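Local structure of V-type ATPase 116 kDa subunit (Meiothermus ruber, 3RRK) at residues E119-T124 and R236-E241; R27-E32 and A287-W292; A200-L205 and E212-G217. The protein forms, as this fragment, the cytoplasmic N-terminal domain of V-ATPase subunit I, a homolog of subunit a, and probably serves rotary proton pumping as part of the stator. One frame throughout, in Å; residues are numbered along the deposited sequence.

Contact 1 of 3, residues E119-T124 and R236-E241; sequences EEEIQT and RLAPEE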
# COMPACT_ATOMS: atom_id res chain seq x y z
N GLU A 119 -4.84 13.79 1.52
CA GLU A 119 -5.47 13.73 0.21
C GLU A 119 -6.90 13.19 0.30
O GLU A 119 -7.79 13.66 -0.40
CB GLU A 119 -4.64 12.90 -0.76
CG GLU A 119 -3.25 13.46 -1.02
CD GLU A 119 -2.39 12.51 -1.83
OE1 GLU A 119 -2.75 11.31 -1.93
OE2 GLU A 119 -1.35 12.96 -2.36
N GLU A 120 -7.11 12.21 1.17
CA GLU A 120 -8.44 11.62 1.34
C GLU A 120 -9.36 12.64 2.00
O GLU A 120 -10.56 12.68 1.73
CB GLU A 120 -8.36 10.34 2.19
CG GLU A 120 -8.52 9.03 1.42
CD GLU A 120 -7.28 8.61 0.60
OE1 GLU A 120 -7.20 8.96 -0.60
OE2 GLU A 120 -6.39 7.92 1.16
N GLU A 121 -8.78 13.47 2.86
CA GLU A 121 -9.53 14.50 3.58
C GLU A 121 -10.03 15.55 2.59
O GLU A 121 -11.21 15.89 2.56
CB GLU A 121 -8.61 15.14 4.64
CG GLU A 121 -9.31 15.73 5.89
CD GLU A 121 -8.33 16.03 7.03
OE1 GLU A 121 -7.13 16.27 6.77
OE2 GLU A 121 -8.77 16.02 8.20
N ILE A 122 -9.10 16.06 1.79
CA ILE A 122 -9.40 17.06 0.78
C ILE A 122 -10.43 16.59 -0.24
O ILE A 122 -11.30 17.35 -0.66
CB ILE A 122 -8.12 17.50 0.08
CG1 ILE A 122 -7.21 18.21 1.08
CG2 ILE A 122 -8.43 18.40 -1.08
CD1 ILE A 122 -5.82 18.51 0.52
N GLN A 123 -10.35 15.33 -0.64
CA GLN A 123 -11.33 14.77 -1.57
C GLN A 123 -12.72 14.64 -0.94
O GLN A 123 -13.73 14.94 -1.58
CB GLN A 123 -10.85 13.44 -2.13
CG GLN A 123 -9.60 13.57 -2.98
CD GLN A 123 -8.97 12.23 -3.32
OE1 GLN A 123 -9.63 11.19 -3.27
NE2 GLN A 123 -7.68 12.24 -3.64
N THR A 124 -12.77 14.17 0.30
CA THR A 124 -14.02 14.12 1.06
C THR A 124 -14.69 15.49 1.07
O THR A 124 -15.88 15.63 0.77
CB THR A 124 -13.76 13.76 2.52
OG1 THR A 124 -13.14 12.48 2.59
CG2 THR A 124 -15.06 13.73 3.27
N ARG A 236 -9.24 25.03 4.74
CA ARG A 236 -8.29 26.13 4.76
C ARG A 236 -6.91 25.62 5.15
O ARG A 236 -5.90 26.09 4.64
CB ARG A 236 -8.75 27.23 5.73
CG ARG A 236 -8.09 28.58 5.51
CD ARG A 236 -8.47 29.60 6.59
NE ARG A 236 -7.90 29.27 7.89
CZ ARG A 236 -8.58 28.73 8.89
NH1 ARG A 236 -9.87 28.44 8.74
NH2 ARG A 236 -7.98 28.46 10.05
N LEU A 237 -6.88 24.65 6.06
CA LEU A 237 -5.61 24.16 6.60
C LEU A 237 -4.99 23.02 5.78
O LEU A 237 -3.77 23.00 5.58
CB LEU A 237 -5.79 23.73 8.07
CG LEU A 237 -6.26 24.82 9.03
CD1 LEU A 237 -6.49 24.27 10.45
CD2 LEU A 237 -5.29 26.00 9.05
N ALA A 238 -5.81 22.09 5.32
CA ALA A 238 -5.30 20.86 4.72
C ALA A 238 -4.39 21.12 3.52
O ALA A 238 -3.29 20.58 3.45
CB ALA A 238 -6.43 19.91 4.34
N PRO A 239 -4.85 21.94 2.57
CA PRO A 239 -4.05 22.12 1.36
C PRO A 239 -2.64 22.60 1.66
O PRO A 239 -1.71 22.24 0.94
CB PRO A 239 -4.83 23.17 0.58
CG PRO A 239 -6.24 23.01 1.06
CD PRO A 239 -6.12 22.69 2.51
N GLU A 240 -2.47 23.39 2.71
CA GLU A 240 -1.15 23.89 3.03
C GLU A 240 -0.33 22.85 3.80
O GLU A 240 0.88 22.75 3.64
CB GLU A 240 -1.22 25.21 3.79
CG GLU A 240 0.14 25.76 4.20
CD GLU A 240 1.10 25.99 3.03
OE1 GLU A 240 0.64 26.35 1.92
OE2 GLU A 240 2.33 25.80 3.23
N GLU A 241 -1.00 22.06 4.63
CA GLU A 241 -0.30 20.99 5.34
C GLU A 241 0.22 19.96 4.34
O GLU A 241 1.24 19.32 4.56
CB GLU A 241 -1.22 20.31 6.37
CG GLU A 241 -1.75 21.24 7.45
CD GLU A 241 -2.84 20.64 8.30
OE1 GLU A 241 -2.91 19.40 8.41
OE2 GLU A 241 -3.65 21.41 8.84
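The carboxylate of Glu121 comes near Ala238 through one oxygen, OE1, 4.4 Å from Ala238 CB. This is a loose contact of an oxygen with a methyl, not a hydrogen bond. Within 119-124, Glu120 O accepts two bonds, from Thr124 N and Thr124 OG1, which come from opposite sides of the carbonyl plane. The hydroxyl bond is 2.7 Å from Thr124 OG1 to Glu120 O, and its donor sits 27° off that plane.

Ile122 and Ala238 carry most of the packing. Ile122 CG1 lies 3.8 Å from Ala238 CB. The longer branch stands beside the backbone N (chi1 -66°) and runs on extended, which carries CD1 past the alanine methyl to Pro239. There Ile122 CD1 is 4.1 Å from Pro239 CA, near the backbone end of the ring. Leu242 and Leu118, just beyond the two segments, add to this apolar patch.

The acids are tied by an arginine. Glu121 OE1 and Glu241 OE1 are 5.5 Å apart, and Arg234 makes a salt bridge to each residue. It probably offsets their like charges.

Helix 236-241 is kinked. Pro239 has no N-H to give to the turn before. The amide of Glu240 makes only a weak bond to Leu237 O, at 3.2 Å. The turn recovers at Glu241, whose N bonds to Leu237 O.

The closest backbones are at Ile122 and Ala238, where the small alanine faces the isoleucine. The local axes approach to 9.7 Å and run at 143°, roughly antiparallel but well inclined. This is packing between the long helices 94-138 and 224-281, the elongated helical connection between two alpha/beta lobes that is characteristic of the N-terminal domain in this V-ATPase subunit family.

Contact 2 of 3, residues R27-E32 and A287-W292; sequences RELLAE and AALMGW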
# COMPACT_ATOMS: atom_id res chain seq x y z
N ARG A 27 22.52 -32.08 -19.25
CA ARG A 27 23.55 -32.17 -20.29
C ARG A 27 24.09 -30.83 -20.78
O ARG A 27 25.30 -30.67 -20.97
CB ARG A 27 23.04 -32.97 -21.50
CG ARG A 27 22.93 -34.47 -21.29
CD ARG A 27 22.18 -35.10 -22.45
NE ARG A 27 21.02 -34.30 -22.81
CZ ARG A 27 20.11 -34.64 -23.72
NH1 ARG A 27 20.23 -35.79 -24.37
NH2 ARG A 27 19.09 -33.83 -23.97
N GLU A 28 23.19 -29.88 -21.03
CA GLU A 28 23.57 -28.56 -21.50
C GLU A 28 24.28 -27.81 -20.38
O GLU A 28 25.14 -26.96 -20.62
CB GLU A 28 22.33 -27.78 -21.95
CG GLU A 28 21.50 -28.47 -23.03
CD GLU A 28 20.77 -29.72 -22.53
OE1 GLU A 28 20.41 -29.77 -21.34
OE2 GLU A 28 20.55 -30.65 -23.35
N LEU A 29 23.90 -28.15 -19.15
CA LEU A 29 24.54 -27.61 -17.96
C LEU A 29 25.97 -28.12 -17.87
O LEU A 29 26.92 -27.33 -17.88
CB LEU A 29 23.76 -28.04 -16.72
CG LEU A 29 24.10 -27.41 -15.38
CD1 LEU A 29 24.34 -25.92 -15.55
CD2 LEU A 29 22.99 -27.70 -14.35
N LEU A 30 26.10 -29.44 -17.79
CA LEU A 30 27.40 -30.11 -17.85
C LEU A 30 28.30 -29.54 -18.95
O LEU A 30 29.46 -29.18 -18.71
CB LEU A 30 27.23 -31.62 -18.06
CG LEU A 30 28.55 -32.40 -18.24
CD1 LEU A 30 29.35 -32.32 -16.98
CD2 LEU A 30 28.32 -33.85 -18.63
N ALA A 31 27.77 -29.46 -20.16
CA ALA A 31 28.51 -28.96 -21.31
C ALA A 31 29.05 -27.56 -21.05
O ALA A 31 30.24 -27.29 -21.24
CB ALA A 31 27.63 -28.96 -22.54
N GLU A 32 28.16 -26.67 -20.62
CA GLU A 32 28.48 -25.27 -20.44
C GLU A 32 29.53 -25.06 -19.34
O GLU A 32 30.41 -24.21 -19.46
CB GLU A 32 27.21 -24.48 -20.15
CG GLU A 32 27.33 -22.98 -20.41
CD GLU A 32 27.62 -22.63 -21.86
OE1 GLU A 32 27.73 -23.55 -22.70
OE2 GLU A 32 27.72 -21.42 -22.16
N ALA A 287 18.68 -31.97 -11.20
CA ALA A 287 20.05 -32.07 -11.68
C ALA A 287 20.96 -31.14 -10.88
O ALA A 287 20.66 -29.96 -10.69
CB ALA A 287 20.12 -31.74 -13.17
N ALA A 288 22.09 -31.69 -10.41
CA ALA A 288 23.07 -30.94 -9.64
C ALA A 288 24.51 -31.42 -9.89
O ALA A 288 24.80 -32.61 -9.83
CB ALA A 288 22.75 -31.03 -8.17
N LEU A 289 25.41 -30.48 -10.15
CA LEU A 289 26.81 -30.79 -10.41
C LEU A 289 27.77 -30.10 -9.41
O LEU A 289 27.41 -29.13 -8.73
CB LEU A 289 27.20 -30.38 -11.84
CG LEU A 289 26.70 -31.22 -13.02
CD1 LEU A 289 25.20 -31.39 -12.99
CD2 LEU A 289 27.13 -30.56 -14.31
N MET A 290 28.98 -30.63 -9.35
CA MET A 290 30.02 -30.14 -8.46
C MET A 290 31.26 -29.97 -9.32
O MET A 290 31.45 -30.70 -10.29
CB MET A 290 30.29 -31.19 -7.38
CG MET A 290 31.10 -30.70 -6.20
SD MET A 290 32.15 -31.99 -5.53
CE MET A 290 33.44 -32.07 -6.78
N GLY A 291 32.12 -29.02 -8.98
CA GLY A 291 33.29 -28.80 -9.80
C GLY A 291 34.27 -27.86 -9.14
O GLY A 291 33.96 -27.25 -8.12
N TRP A 292 35.47 -27.75 -9.71
CA TRP A 292 36.50 -26.86 -9.19
C TRP A 292 36.90 -25.83 -10.23
O TRP A 292 37.13 -26.15 -11.40
CB TRP A 292 37.69 -27.66 -8.69
CG TRP A 292 37.34 -28.52 -7.52
CD1 TRP A 292 36.80 -29.77 -7.54
CD2 TRP A 292 37.47 -28.17 -6.14
NE1 TRP A 292 36.60 -30.23 -6.26
CE2 TRP A 292 37.00 -29.26 -5.38
CE3 TRP A 292 37.94 -27.03 -5.46
CZ2 TRP A 292 37.00 -29.26 -3.99
CZ3 TRP A 292 37.94 -27.03 -4.08
CH2 TRP A 292 37.47 -28.14 -3.36
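Leu289 has CG beside its backbone N, anti to the carbonyl carbon (chi1 -74°), and together with chi2 this turns CD2 to the backbone of Leu30. Leu30 has CG anti to its own N (chi1 176°), which, again with chi2, brings CD1 to that same methyl.

The setting is a helix on the face of an antiparallel sheet. The strand order, with helix 26-36 linking strands 15-21 and 41-44, fits a ferredoxin-like fold. Strand 287-293 lies between those two strands, so the helix crosses over it in a beta-alpha-beta crossover.

Leu289 CD2 does the touching. It sits 3.6 Å from Leu30 CA, against the main chain of the helix. The side chains of Leu30 and Leu289 cross at about a right angle, with Leu30 CD1 3.9 Å from Leu289 CD2. There is no polar bond across the contact.

Ile41 touches both of these leucines, and Leu33 adds to the cover of Leu289 from the next turn of the helix. Leu29 also rests on Val19 of the neighbouring strand 15-21. Ala287 and Leu289 point toward the helix, while Ala288 between them points away. Leu30 lies at the exposed border of the contact and Leu29 is buried.

On that buried side, Leu29 CG stands 4.5 Å from Leu289 CD2.

Contact 3 of 3, residues A200-L205 and E212-G217; sequences AARSSL and ELRFPG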
# COMPACT_ATOMS: atom_id res chain seq x y z
N ALA A 200 -40.37 7.09 12.06
CA ALA A 200 -41.54 7.17 11.19
C ALA A 200 -41.19 7.95 9.94
O ALA A 200 -41.72 7.69 8.86
CB ALA A 200 -42.70 7.85 11.93
N ALA A 201 -40.30 8.91 10.10
CA ALA A 201 -39.83 9.73 9.00
C ALA A 201 -38.85 8.92 8.15
O ALA A 201 -38.89 8.97 6.92
CB ALA A 201 -39.17 10.98 9.55
N ARG A 202 -37.98 8.17 8.82
CA ARG A 202 -37.02 7.32 8.14
C ARG A 202 -37.75 6.28 7.27
O ARG A 202 -37.41 6.07 6.11
CB ARG A 202 -36.11 6.63 9.15
CG ARG A 202 -34.84 6.06 8.55
CD ARG A 202 -33.97 5.37 9.58
NE ARG A 202 -33.67 6.25 10.71
CZ ARG A 202 -32.81 7.26 10.67
NH1 ARG A 202 -32.18 7.55 9.54
NH2 ARG A 202 -32.59 8.00 11.76
N SER A 203 -38.77 5.65 7.86
CA SER A 203 -39.61 4.72 7.13
C SER A 203 -40.21 5.33 5.86
O SER A 203 -40.31 4.67 4.82
CB SER A 203 -40.71 4.18 8.04
OG SER A 203 -41.79 3.67 7.27
N SER A 204 -40.62 6.58 5.94
CA SER A 204 -41.17 7.23 4.77
C SER A 204 -40.14 7.33 3.67
O SER A 204 -40.45 7.06 2.51
CB SER A 204 -41.70 8.60 5.11
OG SER A 204 -42.70 8.49 6.10
N LEU A 205 -38.91 7.70 4.01
CA LEU A 205 -37.85 7.77 3.01
C LEU A 205 -37.59 6.38 2.48
O LEU A 205 -37.42 6.18 1.27
CB LEU A 205 -36.56 8.33 3.60
CG LEU A 205 -36.57 9.66 4.35
CD1 LEU A 205 -35.14 10.15 4.56
CD2 LEU A 205 -37.39 10.69 3.63
N GLU A 212 -30.83 8.37 4.55
CA GLU A 212 -30.03 9.42 5.17
C GLU A 212 -28.67 9.52 4.48
O GLU A 212 -28.03 8.52 4.15
CB GLU A 212 -29.85 9.18 6.66
CG GLU A 212 -28.72 9.99 7.24
CD GLU A 212 -28.79 10.16 8.74
OE1 GLU A 212 -29.66 9.52 9.38
OE2 GLU A 212 -27.96 10.94 9.27
N LEU A 213 -28.24 10.75 4.23
CA LEU A 213 -26.93 10.99 3.66
C LEU A 213 -25.91 10.84 4.79
O LEU A 213 -26.00 11.51 5.81
CB LEU A 213 -26.86 12.39 3.05
CG LEU A 213 -25.49 12.96 2.66
CD1 LEU A 213 -24.73 12.00 1.75
CD2 LEU A 213 -25.65 14.33 2.02
N ARG A 214 -24.97 9.92 4.60
CA ARG A 214 -23.92 9.69 5.56
C ARG A 214 -22.72 10.50 5.13
O ARG A 214 -22.47 10.68 3.95
CB ARG A 214 -23.55 8.20 5.62
CG ARG A 214 -24.69 7.26 5.99
CD ARG A 214 -25.08 7.39 7.46
NE ARG A 214 -26.38 6.76 7.72
CZ ARG A 214 -26.97 6.72 8.91
NH1 ARG A 214 -26.38 7.25 9.98
NH2 ARG A 214 -28.16 6.13 9.05
N PHE A 215 -21.98 11.03 6.10
CA PHE A 215 -20.72 11.67 5.81
C PHE A 215 -19.64 10.73 6.24
O PHE A 215 -19.74 10.12 7.30
CB PHE A 215 -20.63 13.02 6.49
CG PHE A 215 -21.52 14.04 5.87
CD1 PHE A 215 -21.06 14.83 4.83
CD2 PHE A 215 -22.83 14.17 6.28
CE1 PHE A 215 -21.88 15.76 4.22
CE2 PHE A 215 -23.65 15.10 5.68
CZ PHE A 215 -23.17 15.90 4.64
N PRO A 216 -18.61 10.58 5.40
CA PRO A 216 -17.58 9.58 5.63
C PRO A 216 -16.71 9.97 6.81
O PRO A 216 -16.67 11.15 7.18
CB PRO A 216 -16.76 9.65 4.34
CG PRO A 216 -16.91 11.07 3.90
CD PRO A 216 -18.32 11.42 4.23
N GLY A 217 -16.05 8.98 7.41
CA GLY A 217 -15.06 9.22 8.44
C GLY A 217 -15.60 9.88 9.68
O GLY A 217 -16.77 9.71 10.03
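Arg202 and Glu212 form a salt bridge at the surface of the second alpha/beta lobe. It joins helix 198-206 to the segment that leaves it for helix 224-281. With Arg214 they make a three-residue salt-bridge network.

The donor is Arg202 NH1 and the acceptor is Glu212 OE1, 3.2 Å apart. The bond is nearly straight, with an N-H...O angle of 163°. NH1 meets OE1 nearly along its C-O bond, and OE1 lies at the guanidinium edge, in its plane. The two flat groups are nearly coplanar, 13° apart. The arginine chain bends at chi3 (-54°), while the glutamate runs out extended beyond CG to meet it.

Arg202 has a second anionic partner. Its NE makes a salt bridge to Glu199, one turn back on the helix. The guanidinium is thus gripped at two nitrogens by two acids. Putting an alanine here would probably leave Glu212 without its in-plane donor, Glu199 without this cation, and the loop with one tie fewer to the helix.

Within the helix, Ser204 OG donates to Ala200 O at 3.0 Å, in the carbonyl plane. The weak backbone bond from Ser204 N goes to the same oxygen. Leu205 and the Glu212 side chain both touch Ile151 of strand 148-155.

Both arginines converge on Glu212 OE1, with Arg202 NH1 4.3 Å from Arg214 NH2. Arg214 NH2 is 3.7 Å from Glu212 OE1, a long pairing of charge with no N-H aimed at the oxygen. Instead, Glu212 CD lies 3.9 Å above the centre of the Arg214 guanidinium plane.

From the N terminus the chain enters the first lobe and passes 27-32, the first half of contact 2. It runs out along helix 94-138 through 119-124 and builds the second lobe. There contact 3 closes the shortest loop, tying helix 198-206 to the loop after it. Helix 224-281 heads back, and at 236-241 contact 1 ties the two long helices. Strand 287-293 returns to the first lobe, where contact 2 ties helix 26-36 to the sheet. The loops nest without crossing: contact 3 inside contact 1, contact 1 inside contact 2. Thr124 packs on Pro216, so contacts 1 and 3 touch. The centre of contact 2 is about 61 Å from that of contact 1.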